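Monoacylglycerol lipase (Palaeococcus ferrophilus, PDB 6QE2) probably hydrolyses monoacylglycerols into free fatty acid and glycerol, as an archaeal serine hydrolase of the alpha/beta-hydrolase clan. Local coordinates at residues A109-L114 / T201-T206; G85-G90 / A231-F236; L196-T201 / M226-A231; L91-Y96 / M105-S110. All blocks are in the same frame, centred on the assembly; numbering follows the deposited sequence.

Overall arrangement
Contacts 1 and 2 together form the probable active site: their centres lie about 6 Å apart, and they bring D203, H233 and S87 into the geometry of a Ser-His-Asp triad beside the bound detergent and glycerol. Two probable hydrogen bonds tie them together, S111 OG to H233 O (2.7 Å) and S110 OG to H86 ND1 (2.8 Å). Contacts 3 and 4 lie in and against the central sheet. Contact 3, its centre about 8 Å from that of contact 1, shares T201 with it and A231 with contact 2, so the loops of the site follow on from its two strands. Contact 4, its centre about 12 Å from that of contact 2, seats helix 88-99 on strand 106-110, which continues into contact 1.

Contact 1. Residues A109-L114 / T201-T206; sequences ASSPAL and TADIIT. With LDA (lauryl dimethylamine-N-oxide), chain D.
A113 and T206 mark the closest approach of the two backbones, their CA atoms 5.3 Å apart. Strand 106-110 has ended by this point, A113 is the centre of an inverse gamma turn, and no direct hydrogen bond joins the turn to the loop 201-206. T206 has the most surface buried here, and its two branches do different work. CG2 packs against the turn, 3.6 Å from A113 CA, and also meets methyl CM2 of the bound lauryl dimethylamine-N-oxide at 3.4 Å. OG1, set between the backbone N and the carbonyl carbon (chi1 52°), gives its hydrogen to D203 OD2 at 2.7 Å, from above the carboxylate plane. The other carboxylate oxygen, OD1, accepts T206 N at 3.0 Å in a nearly straight bond (168°), an Asx motif to which I205 N adds a weak bond. OD2 stands 3.7 Å from S111 OG, and a water spans the gap by donating to both oxygens; S111 OG is further bonded to the carbonyl of H233. An alanine in place of D203 would probably leave T206 OG1, the bridging water and H233 ND1 without their shared acceptor and the loop less firmly held. An aspartate on this loop, its OD2 bonded to H233 ND1, is consistent with the acid of a Ser-His-Asp catalytic triad in an alpha/beta-hydrolase fold.

Contact 2. Residues G85-G90 / A231-F236; sequences GHSLGG and AYHEIF. With LDA (lauryl dimethylamine-N-oxide), chain D; GOL (glycerol), chain C.
S87 and H233 face each other with CA atoms 8.2 Å apart, so side chains rather than backbones bridge the segments. S87 sits in what fits a nucleophile elbow, the sharp GxSxG turn between strand 82-86 and helix 88-99, and its backbone has the strained angles expected there (phi 63°, psi -119°). Its OG meets H233 NE2 at 2.7 Å, in the plane of the imidazole and at its edge, a hydrogen bond in which either atom could donate. With D203 bound to H233 ND1, the geometry is that of a Ser-His-Asp triad. Glycerol occupies the same corner: its O3 is hydrogen-bonded to H233 NE2 at 3.2 Å. Its O2 accepts from H86 NE2 at 2.8 Å and donates to E234 OE2, also at 2.8 Å; that carboxylate has a second partner in R28. The H86 ring is wedged between two groups. F236 turns its edge to one face, with CE1 3.5 Å from H86 ND1 and the planes at 81°, while S87 CB covers the rim of the opposite face. The carbonyl O of H233 lies at the H86 edge, 3.6 Å from CE1. An alanine in place of H86 would probably open a gap between F236 and H233 and leave glycerol O2 and S110 OG each short of a partner. Next to S87, L88 N lies 3.3 Å from O1 of the detergent, at the amide that in alpha/beta-hydrolases commonly lines the oxyanion hole.

Contact 3. Residues L196-T201 / M226-A231; sequences LLLVGT and MEFKGA
T201 OG1 accepts the backbone N-H of G230 at 2.7 Å in an almost perfectly straight bond (178°), which ties the end of one strand to the turn beyond its neighbour. The hydroxyl is placed for this between the backbone N and the carbonyl carbon (chi1 64°). Earlier in both strands the backbones pair in parallel: L197 O takes M226 N at 2.8 Å, M226 O takes V199 N, and V199 O takes F228 N. The last bond of the series, T201 N to F228 O, is longer at 3.2 Å and comes from above the carbonyl plane. A231 N reaches the same oxygen from the opposite face, at 3.1 Å, and closes a type II turn from F228 to A231. Where the turn folds back over G200 a side chain would not fit, since a CB there would fall 2.6 Å from A231 O. The packing differs between the two faces of the sheet. On the face of L198, M226 and F228, where helix 242-256 packs on L198 and M226, L198 and F228 lie side by side, with L198 CD2 3.8 Å from CE1 at the edge of the ring. Nearer the strand starts, L196 CD1 touches M226 CG at 3.9 Å. On the other face V199 CG2 runs beside E227 CG at 3.9 Å, and the E227 carboxylate continues to a salt bridge with R212. R212 belongs to helix 209-217, which links strands 195-200 and 223-228 in a beta-alpha-beta crossover at the edge of the alpha/beta-hydrolase sheet.

Contact 4. Residues L91-Y96 / M105-S110; sequences LTVIRY and MGVVAS
V93 and V107 have the most surface buried in this contact and meet methyl to methyl, V93 CG2 lying 3.5 Å from V107 CG2. V107 CG1 is turned to chi1 54°, which leaves CG2 anti to the backbone N and pointing at the helix; CG2 also reaches V93 CB at 3.7 Å. The two valines cross obliquely, and their CA atoms, 6.6 Å apart, are the nearest pair of the two backbones. V93 CG2 does more than meet V107: it lies 3.9 Å from V108 O and more loosely 4.4 Å from A109 CB, so this one methyl touches three consecutive residues of the strand. Helix 91-96 runs roughly antiparallel to strand 106-110 (155°), with the axes 7.9 Å apart at closest approach. This is the return leg of a beta-alpha-beta crossover in which helix 88-99 links the neighbouring parallel strands 82-86 and 106-110 of the alpha/beta-hydrolase sheet, and V93 touches L83 on the first of these strands as well. A109 is the third main contributor. Its CB meets the tip of I94, CD1, at 3.8 Å. I94 CG1, anti to the carbonyl carbon (chi1 -70°), lies within packing range of A109 CB, and CD1 beyond it also packs against P112, past the strand end. V108 points away from the helix, and its side chain packs among F84, L196 and L198 on the neighbouring strands.

Contact 1. Residues A109-L114 / T201-T206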
loop_
_atom_site.group_PDB
_atom_site.type_symbol
_atom_site.label_atom_id
_atom_site.label_comp_id
_atom_site.label_asym_id
_atom_site.label_seq_id
_atom_site.Cartn_x
_atom_site.Cartn_y
_atom_site.Cartn_z
ATOM N N ALA A 109 5.283 4.365 2.917
ATOM C CA ALA A 109 4.059 3.623 3.189
ATOM C C ALA A 109 2.982 4.592 3.655
ATOM O O ALA A 109 3.138 5.254 4.686
ATOM C CB ALA A 109 4.297 2.530 4.231
ATOM N N SER A 110 1.911 4.697 2.874
ATOM C CA SER A 110 0.733 5.475 3.228
ATOM C C SER A 110 -0.271 4.555 3.911
ATOM O O SER A 110 -0.680 3.548 3.330
ATOM C CB SER A 110 0.130 6.109 1.975
ATOM O OG SER A 110 -1.255 6.365 2.128
ATOM N N SER A 111 -0.680 4.914 5.133
ATOM C CA SER A 111 -1.649 4.143 5.913
ATOM C C SER A 111 -1.422 2.635 5.824
ATOM O O SER A 111 -2.353 1.899 5.477
ATOM C CB SER A 111 -3.074 4.463 5.448
ATOM O OG SER A 111 -3.350 5.856 5.532
ATOM N N PRO A 112 -0.219 2.132 6.101
ATOM C CA PRO A 112 0.027 0.697 5.923
ATOM C C PRO A 112 -0.792 -0.131 6.901
ATOM O O PRO A 112 -1.074 0.288 8.030
ATOM C CB PRO A 112 1.531 0.557 6.190
ATOM C CG PRO A 112 1.867 1.727 7.064
ATOM C CD PRO A 112 0.975 2.838 6.605
ATOM N N ALA A 113 -1.205 -1.307 6.437
ATOM C CA ALA A 113 -2.035 -2.217 7.230
ATOM C C ALA A 113 -1.147 -2.919 8.251
ATOM O O ALA A 113 -0.585 -3.983 7.994
ATOM C CB ALA A 113 -2.747 -3.212 6.317
ATOM N N LEU A 114 -1.021 -2.311 9.437
ATOM C CA LEU A 114 -0.137 -2.809 10.483
ATOM C C LEU A 114 -0.864 -3.110 11.789
ATOM O O LEU A 114 -0.231 -3.569 12.749
ATOM C CB LEU A 114 0.989 -1.799 10.745
ATOM C CG LEU A 114 1.947 -1.585 9.569
ATOM C CD1 LEU A 114 2.842 -0.393 9.820
ATOM C CD2 LEU A 114 2.780 -2.837 9.331
ATOM N N THR A 201 -4.757 10.491 11.723
ATOM C CA THR A 201 -4.995 10.151 13.122
ATOM C C THR A 201 -6.386 9.585 13.371
ATOM O O THR A 201 -6.585 8.899 14.378
ATOM C CB THR A 201 -4.797 11.369 14.034
ATOM O OG1 THR A 201 -5.769 12.372 13.714
ATOM C CG2 THR A 201 -3.398 11.942 13.886
ATOM N N ALA A 202 -7.344 9.839 12.482
ATOM C CA ALA A 202 -8.705 9.352 12.657
ATOM C C ALA A 202 -8.980 8.100 11.840
ATOM O O ALA A 202 -10.141 7.694 11.709
ATOM C CB ALA A 202 -9.707 10.447 12.289
ATOM N N ASP A 203 -7.935 7.472 11.310
ATOM C CA ASP A 203 -8.068 6.270 10.501
ATOM C C ASP A 203 -8.446 5.085 11.389
ATOM O O ASP A 203 -7.699 4.728 12.304
ATOM C CB ASP A 203 -6.738 6.023 9.787
ATOM C CG ASP A 203 -6.775 4.870 8.806
ATOM O OD1 ASP A 203 -7.796 4.159 8.705
ATOM O OD2 ASP A 203 -5.748 4.687 8.118
ATOM N N ILE A 204 -9.614 4.493 11.143
ATOM C CA ILE A 204 -9.994 3.253 11.816
ATOM C C ILE A 204 -9.923 2.039 10.901
ATOM O O ILE A 204 -10.122 0.911 11.377
ATOM C CB ILE A 204 -11.384 3.355 12.482
ATOM C CG1 ILE A 204 -12.459 3.788 11.494
ATOM C CG2 ILE A 204 -11.336 4.327 13.654
ATOM C CD1 ILE A 204 -13.795 4.028 12.177
ATOM N N ILE A 205 -9.660 2.226 9.608
ATOM C CA ILE A 205 -9.474 1.076 8.732
ATOM C C ILE A 205 -8.119 0.432 9.001
ATOM O O ILE A 205 -8.004 -0.797 9.098
ATOM C CB ILE A 205 -9.611 1.511 7.260
ATOM C CG1 ILE A 205 -11.041 1.973 6.973
ATOM C CG2 ILE A 205 -9.219 0.372 6.332
ATOM C CD1 ILE A 205 -11.217 2.639 5.638
ATOM N N THR A 206 -7.072 1.249 9.120
ATOM C CA THR A 206 -5.747 0.811 9.559
ATOM C C THR A 206 -5.357 1.736 10.704
ATOM O O THR A 206 -4.831 2.832 10.474
ATOM C CB THR A 206 -4.722 0.862 8.422
ATOM O OG1 THR A 206 -4.740 2.159 7.820
ATOM C CG2 THR A 206 -5.030 -0.179 7.350
HETATM N N1 LDA D . -6.719 -3.285 4.359
HETATM O O1 LDA D . -5.646 -3.134 3.763
HETATM C CM1 LDA D . -7.812 -2.899 3.475
HETATM C CM2 LDA D . -6.720 -2.464 5.564
HETATM C C1 LDA D . -6.884 -4.674 4.729
HETATM C C2 LDA D . -8.346 -4.881 5.064
HETATM C C3 LDA D . -8.648 -6.363 5.128
HETATM C C4 LDA D . -10.067 -6.592 5.617
HETATM C C5 LDA D . -10.286 -8.054 5.950
HETATM C C6 LDA D . -11.766 -8.373 6.031
HETATM C C7 LDA D . -11.960 -9.777 6.570
HETATM C C8 LDA D . -12.493 -10.689 5.485
HETATM C C9 LDA D . -11.683 -11.967 5.409
HETATM C C10 LDA D . -12.513 -13.157 5.866
HETATM C C11 LDA D . -11.864 -14.470 5.460
HETATM C C12 LDA D . -11.042 -14.297 4.208
HETATM O O HOH W 1 -3.592 6.150 8.127
#

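Contact 2. Residues G85-G90 / A231-F236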
loop_
_atom_site.group_PDB
_atom_site.type_symbol
_atom_site.label_atom_id
_atom_site.label_comp_id
_atom_site.label_asym_id
_atom_site.label_seq_id
_atom_site.Cartn_x
_atom_site.Cartn_y
_atom_site.Cartn_z
ATOM N N GLY A 85 3.624 2.500 -1.344
ATOM C CA GLY A 85 2.468 1.635 -1.216
ATOM C C GLY A 85 1.449 2.236 -0.272
ATOM O O GLY A 85 1.793 2.950 0.670
ATOM N N HIS A 86 0.175 1.946 -0.542
ATOM C CA HIS A 86 -0.923 2.433 0.286
ATOM C C HIS A 86 -1.743 1.269 0.828
ATOM O O HIS A 86 -2.164 0.393 0.066
ATOM C CB HIS A 86 -1.827 3.384 -0.499
ATOM C CG HIS A 86 -3.112 3.693 0.200
ATOM N ND1 HIS A 86 -3.176 4.507 1.313
ATOM C CD2 HIS A 86 -4.378 3.279 -0.038
ATOM C CE1 HIS A 86 -4.429 4.588 1.722
ATOM N NE2 HIS A 86 -5.178 3.849 0.925
ATOM N N SER A 87 -1.963 1.277 2.145
ATOM C CA SER A 87 -2.847 0.318 2.846
ATOM C C SER A 87 -2.316 -1.105 2.700
ATOM O O SER A 87 -1.220 -1.398 3.225
ATOM C CB SER A 87 -4.261 0.568 2.308
ATOM O OG SER A 87 -5.197 -0.017 3.240
ATOM N N LEU A 88 -3.072 -2.039 2.083
ATOM C CA LEU A 88 -2.491 -3.333 1.719
ATOM C C LEU A 88 -1.168 -3.132 0.971
ATOM O O LEU A 88 -0.190 -3.870 1.188
ATOM C CB LEU A 88 -3.489 -4.115 0.879
ATOM C CG LEU A 88 -2.928 -5.396 0.266
ATOM C CD1 LEU A 88 -2.474 -6.365 1.341
ATOM C CD2 LEU A 88 -4.006 -6.082 -0.581
ATOM N N GLY A 89 -1.098 -2.104 0.130
ATOM C CA GLY A 89 0.148 -1.894 -0.607
ATOM C C GLY A 89 1.243 -1.349 0.296
ATOM O O GLY A 89 2.421 -1.677 0.125
ATOM N N GLY A 90 0.852 -0.623 1.363
ATOM C CA GLY A 90 1.836 -0.156 2.324
ATOM C C GLY A 90 2.416 -1.292 3.142
ATOM O O GLY A 90 3.625 -1.342 3.380
ATOM N N ALA A 231 -7.328 13.253 9.647
ATOM C CA ALA A 231 -7.535 12.588 8.371
ATOM C C ALA A 231 -7.983 11.146 8.576
ATOM O O ALA A 231 -7.666 10.509 9.583
ATOM C CB ALA A 231 -6.258 12.628 7.528
ATOM N N TYR A 232 -8.738 10.640 7.604
ATOM C CA TYR A 232 -9.201 9.261 7.597
ATOM C C TYR A 232 -8.140 8.376 6.932
ATOM O O TYR A 232 -6.951 8.710 6.902
ATOM C CB TYR A 232 -10.551 9.164 6.877
ATOM C CG TYR A 232 -11.729 9.733 7.643
ATOM C CD1 TYR A 232 -11.564 10.306 8.895
ATOM C CD2 TYR A 232 -13.010 9.685 7.107
ATOM C CE1 TYR A 232 -12.645 10.826 9.588
ATOM C CE2 TYR A 232 -14.095 10.197 7.796
ATOM C CZ TYR A 232 -13.909 10.767 9.031
ATOM O OH TYR A 232 -14.992 11.278 9.718
ATOM N N HIS A 233 -8.571 7.228 6.397
ATOM C CA HIS A 233 -7.656 6.234 5.837
ATOM C C HIS A 233 -6.952 6.750 4.587
ATOM O O HIS A 233 -5.749 6.521 4.405
ATOM C CB HIS A 233 -8.438 4.960 5.531
ATOM C CG HIS A 233 -7.607 3.836 4.989
ATOM N ND1 HIS A 233 -6.574 3.263 5.700
ATOM C CD2 HIS A 233 -7.677 3.163 3.816
ATOM C CE1 HIS A 233 -6.038 2.288 4.984
ATOM N NE2 HIS A 233 -6.686 2.211 3.834
ATOM N N GLU A 234 -7.680 7.430 3.709
ATOM C CA GLU A 234 -7.102 8.002 2.495
ATOM C C GLU A 234 -6.849 9.483 2.739
ATOM O O GLU A 234 -7.793 10.270 2.859
ATOM C CB GLU A 234 -8.018 7.787 1.297
ATOM C CG GLU A 234 -8.096 6.340 0.877
ATOM C CD GLU A 234 -8.935 6.122 -0.360
ATOM O OE1 GLU A 234 -9.433 7.113 -0.933
ATOM O OE2 GLU A 234 -9.099 4.951 -0.756
ATOM N N ILE A 235 -5.572 9.854 2.833
ATOM C CA ILE A 235 -5.206 11.259 2.986
ATOM C C ILE A 235 -5.116 11.965 1.639
ATOM O O ILE A 235 -5.131 13.207 1.607
ATOM C CB ILE A 235 -3.882 11.375 3.768
ATOM C CG1 ILE A 235 -3.903 10.443 4.982
ATOM C CG2 ILE A 235 -3.646 12.801 4.260
ATOM C CD1 ILE A 235 -2.551 10.246 5.632
ATOM N N PHE A 236 -5.077 11.209 0.531
ATOM C CA PHE A 236 -4.778 11.754 -0.798
ATOM C C PHE A 236 -5.713 12.887 -1.191
ATOM O O PHE A 236 -5.283 13.860 -1.825
ATOM C CB PHE A 236 -4.867 10.654 -1.860
ATOM C CG PHE A 236 -3.917 9.521 -1.646
ATOM C CD1 PHE A 236 -4.271 8.442 -0.854
ATOM C CD2 PHE A 236 -2.673 9.521 -2.259
ATOM C CE1 PHE A 236 -3.396 7.391 -0.661
ATOM C CE2 PHE A 236 -1.793 8.475 -2.067
ATOM C CZ PHE A 236 -2.154 7.407 -1.265
HETATM N N1 LDA D . -6.719 -3.285 4.359
HETATM O O1 LDA D . -5.646 -3.134 3.763
HETATM C CM1 LDA D . -7.812 -2.899 3.475
HETATM C CM2 LDA D . -6.720 -2.464 5.564
HETATM C C1 LDA D . -6.884 -4.674 4.729
HETATM C C2 LDA D . -8.346 -4.881 5.064
HETATM C C3 LDA D . -8.648 -6.363 5.128
HETATM C C4 LDA D . -10.067 -6.592 5.617
HETATM C C5 LDA D . -10.286 -8.054 5.950
HETATM C C6 LDA D . -11.766 -8.373 6.031
HETATM C C7 LDA D . -11.960 -9.777 6.570
HETATM C C8 LDA D . -12.493 -10.689 5.485
HETATM C C9 LDA D . -11.683 -11.967 5.409
HETATM C C10 LDA D . -12.513 -13.157 5.866
HETATM C C11 LDA D . -11.864 -14.470 5.460
HETATM C C12 LDA D . -11.042 -14.297 4.208
HETATM C C1 GOL C . -8.293 1.210 -1.207
HETATM O O1 GOL C . -9.344 0.365 -1.654
HETATM C C2 GOL C . -8.769 1.923 0.034
HETATM O O2 GOL C . -7.770 2.822 0.499
HETATM C C3 GOL C . -9.041 0.859 1.076
HETATM O O3 GOL C . -7.793 0.301 1.463
#

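Contact 3. Residues L196-T201 / M226-A231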
loop_
_atom_site.group_PDB
_atom_site.type_symbol
_atom_site.label_atom_id
_atom_site.label_comp_id
_atom_site.label_asym_id
_atom_site.label_seq_id
_atom_site.Cartn_x
_atom_site.Cartn_y
_atom_site.Cartn_z
ATOM N N LEU A 196 9.608 6.127 5.242
ATOM C CA LEU A 196 8.650 7.184 5.556
ATOM C C LEU A 196 7.277 6.550 5.731
ATOM O O LEU A 196 6.792 5.858 4.830
ATOM C CB LEU A 196 8.611 8.251 4.456
ATOM C CG LEU A 196 7.503 9.303 4.548
ATOM C CD1 LEU A 196 7.628 10.148 5.829
ATOM C CD2 LEU A 196 7.502 10.192 3.303
ATOM N N LEU A 197 6.660 6.769 6.892
ATOM C CA LEU A 197 5.303 6.321 7.167
ATOM C C LEU A 197 4.389 7.535 7.279
ATOM O O LEU A 197 4.734 8.514 7.945
ATOM C CB LEU A 197 5.262 5.518 8.474
ATOM C CG LEU A 197 6.261 4.363 8.571
ATOM C CD1 LEU A 197 6.216 3.761 9.968
ATOM C CD2 LEU A 197 5.946 3.291 7.535
ATOM N N LEU A 198 3.217 7.462 6.646
ATOM C CA LEU A 198 2.242 8.549 6.670
ATOM C C LEU A 198 0.901 8.002 7.137
ATOM O O LEU A 198 0.392 7.037 6.556
ATOM C CB LEU A 198 2.083 9.198 5.289
ATOM C CG LEU A 198 3.344 9.655 4.563
ATOM C CD1 LEU A 198 3.512 8.810 3.320
ATOM C CD2 LEU A 198 3.264 11.122 4.191
ATOM N N VAL A 199 0.328 8.607 8.183
ATOM C CA VAL A 199 -0.927 8.129 8.752
ATOM C C VAL A 199 -1.867 9.292 9.039
ATOM O O VAL A 199 -1.435 10.415 9.318
ATOM C CB VAL A 199 -0.697 7.309 10.044
ATOM C CG1 VAL A 199 0.105 6.056 9.741
ATOM C CG2 VAL A 199 0.009 8.158 11.091
ATOM N N GLY A 200 -3.164 9.016 8.940
ATOM C CA GLY A 200 -4.196 9.923 9.428
ATOM C C GLY A 200 -4.630 9.505 10.821
ATOM O O GLY A 200 -4.859 8.324 11.079
ATOM N N THR A 201 -4.757 10.491 11.723
ATOM C CA THR A 201 -4.995 10.151 13.122
ATOM C C THR A 201 -6.386 9.585 13.371
ATOM O O THR A 201 -6.585 8.899 14.378
ATOM C CB THR A 201 -4.797 11.369 14.034
ATOM O OG1 THR A 201 -5.769 12.372 13.714
ATOM C CG2 THR A 201 -3.398 11.942 13.886
ATOM N N MET A 226 4.938 10.628 9.791
ATOM C CA MET A 226 4.187 11.869 9.690
ATOM C C MET A 226 2.712 11.602 9.930
ATOM O O MET A 226 2.115 10.761 9.251
ATOM C CB MET A 226 4.377 12.520 8.321
ATOM C CG MET A 226 5.811 12.856 8.012
ATOM S SD MET A 226 5.910 13.716 6.439
ATOM C CE MET A 226 5.046 15.228 6.846
ATOM N N GLU A 227 2.125 12.335 10.872
ATOM C CA GLU A 227 0.712 12.208 11.185
ATOM C C GLU A 227 -0.056 13.401 10.635
ATOM O O GLU A 227 0.439 14.532 10.616
ATOM C CB GLU A 227 0.503 12.103 12.700
ATOM C CG GLU A 227 1.345 11.014 13.331
ATOM C CD GLU A 227 0.755 10.492 14.617
ATOM O OE1 GLU A 227 -0.383 10.887 14.941
ATOM O OE2 GLU A 227 1.435 9.705 15.305
ATOM N N PHE A 228 -1.283 13.143 10.204
ATOM C CA PHE A 228 -2.153 14.165 9.630
ATOM C C PHE A 228 -3.417 14.206 10.481
ATOM O O PHE A 228 -4.303 13.355 10.344
ATOM C CB PHE A 228 -2.428 13.874 8.163
ATOM C CG PHE A 228 -1.188 13.913 7.317
ATOM C CD1 PHE A 228 -0.349 12.810 7.241
ATOM C CD2 PHE A 228 -0.836 15.068 6.634
ATOM C CE1 PHE A 228 0.808 12.851 6.490
ATOM C CE2 PHE A 228 0.316 15.112 5.874
ATOM C CZ PHE A 228 1.138 14.000 5.800
ATOM N N LYS A 229 -3.484 15.200 11.362
ATOM C CA LYS A 229 -4.500 15.236 12.404
ATOM C C LYS A 229 -5.899 15.309 11.807
ATOM O O LYS A 229 -6.213 16.221 11.035
ATOM C CB LYS A 229 -4.249 16.430 13.320
ATOM C CG LYS A 229 -5.247 16.551 14.463
ATOM C CD LYS A 229 -4.925 17.753 15.332
ATOM C CE LYS A 229 -5.919 17.880 16.476
ATOM N NZ LYS A 229 -5.928 16.658 17.323
ATOM N N GLY A 230 -6.734 14.334 12.156
ATOM C CA GLY A 230 -8.108 14.288 11.722
ATOM C C GLY A 230 -8.363 13.533 10.436
ATOM O O GLY A 230 -9.516 13.193 10.156
ATOM N N ALA A 231 -7.328 13.253 9.647
ATOM C CA ALA A 231 -7.535 12.588 8.371
ATOM C C ALA A 231 -7.983 11.146 8.576
ATOM O O ALA A 231 -7.666 10.509 9.583
ATOM C CB ALA A 231 -6.258 12.628 7.528
#

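Contact 4. Residues L91-Y96 / M105-S110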
loop_
_atom_site.group_PDB
_atom_site.type_symbol
_atom_site.label_atom_id
_atom_site.label_comp_id
_atom_site.label_asym_id
_atom_site.label_seq_id
_atom_site.Cartn_x
_atom_site.Cartn_y
_atom_site.Cartn_z
ATOM N N LEU A 91 1.562 -2.224 3.578
ATOM C CA LEU A 91 2.062 -3.437 4.209
ATOM C C LEU A 91 2.997 -4.191 3.278
ATOM O O LEU A 91 4.059 -4.668 3.696
ATOM C CB LEU A 91 0.886 -4.323 4.626
ATOM C CG LEU A 91 1.238 -5.736 5.093
ATOM C CD1 LEU A 91 2.126 -5.710 6.321
ATOM C CD2 LEU A 91 -0.032 -6.531 5.361
ATOM N N THR A 92 2.621 -4.285 2.001
ATOM C CA THR A 92 3.413 -5.027 1.023
ATOM C C THR A 92 4.801 -4.420 0.844
ATOM O O THR A 92 5.803 -5.145 0.804
ATOM C CB THR A 92 2.655 -5.072 -0.304
ATOM O OG1 THR A 92 1.398 -5.744 -0.111
ATOM C CG2 THR A 92 3.458 -5.813 -1.366
ATOM N N VAL A 93 4.892 -3.092 0.731
ATOM C CA VAL A 93 6.207 -2.501 0.500
ATOM C C VAL A 93 7.070 -2.582 1.758
ATOM O O VAL A 93 8.296 -2.716 1.669
ATOM C CB VAL A 93 6.075 -1.057 -0.030
ATOM C CG1 VAL A 93 5.385 -1.071 -1.378
ATOM C CG2 VAL A 93 5.313 -0.163 0.947
ATOM N N ILE A 94 6.458 -2.545 2.941
ATOM C CA ILE A 94 7.218 -2.781 4.163
ATOM C C ILE A 94 7.750 -4.212 4.187
ATOM O O ILE A 94 8.918 -4.454 4.511
ATOM C CB ILE A 94 6.349 -2.466 5.394
ATOM C CG1 ILE A 94 6.115 -0.956 5.476
ATOM C CG2 ILE A 94 7.007 -2.990 6.665
ATOM C CD1 ILE A 94 5.012 -0.550 6.424
ATOM N N ARG A 95 6.904 -5.187 3.841
ATOM C CA ARG A 95 7.367 -6.570 3.797
ATOM C C ARG A 95 8.442 -6.764 2.738
ATOM O O ARG A 95 9.369 -7.557 2.933
ATOM C CB ARG A 95 6.195 -7.516 3.550
ATOM C CG ARG A 95 5.219 -7.601 4.721
ATOM C CD ARG A 95 5.806 -8.367 5.920
ATOM N NE ARG A 95 6.136 -9.748 5.566
ATOM C CZ ARG A 95 7.295 -10.340 5.839
ATOM N NH1 ARG A 95 8.243 -9.682 6.497
ATOM N NH2 ARG A 95 7.503 -11.600 5.467
ATOM N N TYR A 96 8.347 -6.036 1.624
ATOM C CA TYR A 96 9.399 -6.113 0.619
ATOM C C TYR A 96 10.708 -5.547 1.159
ATOM O O TYR A 96 11.776 -6.140 0.959
ATOM C CB TYR A 96 8.979 -5.378 -0.650
ATOM C CG TYR A 96 9.822 -5.800 -1.833
ATOM C CD1 TYR A 96 9.449 -6.882 -2.620
ATOM C CD2 TYR A 96 11.015 -5.152 -2.131
ATOM C CE1 TYR A 96 10.223 -7.297 -3.687
ATOM C CE2 TYR A 96 11.795 -5.558 -3.209
ATOM C CZ TYR A 96 11.395 -6.633 -3.975
ATOM O OH TYR A 96 12.163 -7.051 -5.041
ATOM N N MET A 105 15.863 1.653 -2.790
ATOM C CA MET A 105 16.458 2.889 -2.301
ATOM C C MET A 105 15.757 3.431 -1.066
ATOM O O MET A 105 16.338 4.250 -0.345
ATOM C CB MET A 105 16.421 3.970 -3.386
ATOM C CG MET A 105 17.244 3.666 -4.620
ATOM S SD MET A 105 18.969 3.417 -4.187
ATOM C CE MET A 105 19.408 5.052 -3.611
ATOM N N GLY A 106 14.539 2.987 -0.807
ATOM C CA GLY A 106 13.722 3.536 0.256
ATOM C C GLY A 106 12.285 3.117 0.072
ATOM O O GLY A 106 11.870 2.653 -0.993
ATOM N N VAL A 107 11.506 3.266 1.139
ATOM C CA VAL A 107 10.118 2.819 1.127
ATOM C C VAL A 107 9.235 3.878 1.773
ATOM O O VAL A 107 9.548 4.389 2.856
ATOM C CB VAL A 107 9.947 1.445 1.812
ATOM C CG1 VAL A 107 10.529 1.436 3.228
ATOM C CG2 VAL A 107 8.491 1.048 1.825
ATOM N N VAL A 108 8.154 4.237 1.083
ATOM C CA VAL A 108 7.142 5.164 1.576
ATOM C C VAL A 108 5.855 4.369 1.718
ATOM O O VAL A 108 5.394 3.754 0.747
ATOM C CB VAL A 108 6.930 6.351 0.626
ATOM C CG1 VAL A 108 5.875 7.296 1.189
ATOM C CG2 VAL A 108 8.247 7.075 0.343
ATOM N N ALA A 109 5.283 4.365 2.917
ATOM C CA ALA A 109 4.059 3.623 3.189
ATOM C C ALA A 109 2.982 4.592 3.655
ATOM O O ALA A 109 3.138 5.254 4.686
ATOM C CB ALA A 109 4.297 2.530 4.231
ATOM N N SER A 110 1.911 4.697 2.874
ATOM C CA SER A 110 0.733 5.475 3.228
ATOM C C SER A 110 -0.271 4.555 3.911
ATOM O O SER A 110 -0.680 3.548 3.330
ATOM C CB SER A 110 0.130 6.109 1.975
ATOM O OG SER A 110 -1.255 6.365 2.128
#